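Local coordinates for HAD superfamily hydrolase (Brucella suis biovar 1, PDB 6NQ4), which probably acts as a phosphatase of the haloacid dehalogenase-like superfamily and binds a sodium ion, at residues 47-50 with 51-54. Residues are numbered along the deposited sequence; the frame is centred on the assembly and turned at random.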
loop_
_atom_site.group_PDB
_atom_site.type_symbol
_atom_site.label_atom_id
_atom_site.label_comp_id
_atom_site.label_asym_id
_atom_site.label_seq_id
_atom_site.Cartn_x
_atom_site.Cartn_y
_atom_site.Cartn_z
ATOM N N VAL A 47 -4.092 -2.485 -11.072
ATOM C CA VAL A 47 -5.498 -2.862 -11.248
ATOM C C VAL A 47 -6.363 -1.655 -11.610
ATOM O O VAL A 47 -7.299 -1.765 -12.418
ATOM C CB VAL A 47 -6.011 -3.561 -9.967
ATOM C CG1 VAL A 47 -7.526 -3.785 -10.034
ATOM C CG2 VAL A 47 -5.262 -4.868 -9.735
ATOM N N HIS A 48 -6.090 -0.503 -11.004
ATOM C CA HIS A 48 -6.839 0.719 -11.296
ATOM C C HIS A 48 -5.977 1.914 -10.924
ATOM O O HIS A 48 -4.907 1.761 -10.323
ATOM C CB HIS A 48 -8.231 0.744 -10.626
ATOM C CG HIS A 48 -8.223 0.914 -9.134
ATOM N ND1 HIS A 48 -7.887 2.101 -8.519
ATOM C CD2 HIS A 48 -8.593 0.066 -8.138
ATOM C CE1 HIS A 48 -8.033 1.974 -7.211
ATOM N NE2 HIS A 48 -8.463 0.750 -6.955
ATOM N N ASN A 49 -6.432 3.115 -11.318
ATOM C CA ASN A 49 -5.704 4.348 -11.010
ATOM C C ASN A 49 -6.516 5.316 -10.165
ATOM O O ASN A 49 -6.248 6.525 -10.154
ATOM C CB ASN A 49 -5.208 5.032 -12.283
ATOM C CG ASN A 49 -6.351 5.514 -13.162
ATOM O OD1 ASN A 49 -7.514 5.533 -12.753
ATOM N ND2 ASN A 49 -6.023 5.916 -14.378
ATOM N N GLY A 50 -7.502 4.813 -9.435
ATOM C CA GLY A 50 -8.350 5.662 -8.627
ATOM C C GLY A 50 -9.511 6.276 -9.369
ATOM O O GLY A 50 -10.457 6.754 -8.724
ATOM N N GLU A 51 -9.469 6.299 -10.710
ATOM C CA GLU A 51 -10.569 6.831 -11.512
ATOM C C GLU A 51 -11.118 5.854 -12.549
ATOM O O GLU A 51 -12.322 5.902 -12.835
ATOM C CB GLU A 51 -10.156 8.169 -12.148
ATOM C CG GLU A 51 -9.909 9.228 -11.065
ATOM C CD GLU A 51 -9.713 10.642 -11.573
ATOM O OE1 GLU A 51 -9.485 10.848 -12.788
ATOM O OE2 GLU A 51 -9.779 11.555 -10.720
ATOM N N THR A 52 -10.281 4.972 -13.105
ATOM C CA THR A 52 -10.752 3.889 -13.959
ATOM C C THR A 52 -9.973 2.624 -13.630
ATOM O O THR A 52 -8.854 2.681 -13.112
ATOM C CB THR A 52 -10.602 4.184 -15.462
ATOM O OG1 THR A 52 -9.230 4.443 -15.767
ATOM C CG2 THR A 52 -11.448 5.377 -15.875
ATOM N N SER A 53 -10.580 1.471 -13.922
ATOM C CA SER A 53 -9.888 0.197 -13.764
ATOM C C SER A 53 -9.386 -0.299 -15.115
ATOM O O SER A 53 -9.799 0.184 -16.178
ATOM C CB SER A 53 -10.770 -0.862 -13.100
ATOM O OG SER A 53 -11.931 -1.114 -13.857
ATOM N N PHE A 54 -8.464 -1.257 -15.063
ATOM C CA PHE A 54 -7.763 -1.722 -16.259
ATOM C C PHE A 54 -8.285 -3.106 -16.642
ATOM O O PHE A 54 -7.974 -4.107 -15.977
ATOM C CB PHE A 54 -6.252 -1.724 -16.026
ATOM C CG PHE A 54 -5.704 -0.405 -15.538
ATOM C CD1 PHE A 54 -6.228 0.796 -15.979
ATOM C CD2 PHE A 54 -4.657 -0.378 -14.633
ATOM C CE1 PHE A 54 -5.711 2.011 -15.524
ATOM C CE2 PHE A 54 -4.145 0.831 -14.173
ATOM C CZ PHE A 54 -4.678 2.023 -14.622
HETATM O O HOH W 1 -8.201 7.382 -15.904
#
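Val-47 O accepts a hydrogen bond from Phe-54 N at 2.9 Å, the first of two backbone bonds that close this tight hairpin-like bend. His-48 sits opposite Ser-53 in a single bridge, a non-hydrogen-bonded antiparallel pair, and it works on two sides. Its CA lies over one face of the Phe-54 ring, 4.1 Å from the centroid, a CH-pi contact set toward the rim. Its imidazole leads off elsewhere: chi1 of 71° tucks the ring back over its backbone, where ND1 accepts the N-H of Gly-50 in the ring plane. Outside the turn, the imidazole packs edge to face with Trp-44, a residue of the sodium site.

Asn-49 does most of the holding. Its backbone N donates to Thr-52 O at 3.0 Å, while OD1 receives two N-H groups from opposite faces of the amide plane, Glu-51 N at 2.9 Å and Thr-52 N at 2.8 Å, the latter nearly straight at 169°. Gripped twice, the carboxamide has its rotation fixed, which points ND2 to a water also bonded to Thr-52 OG1. Asn-49 CB lies 3.8 Å from Phe-54 CZ, the amide standing almost perpendicular to the ring. Gly-50, with phi at 85°, a region that suits glycine, turns the chain; Glu-51 reaches out to a salt bridge with Arg-191.

The motif is an Asx turn at Asn-49, widened by a second bond to Thr-52 N, at the tip of a short hairpin before N-cap Phe-54, whose side chain lies about 9 Å from the sodium; its place after strand 38-41 is consistent with the HAD flap.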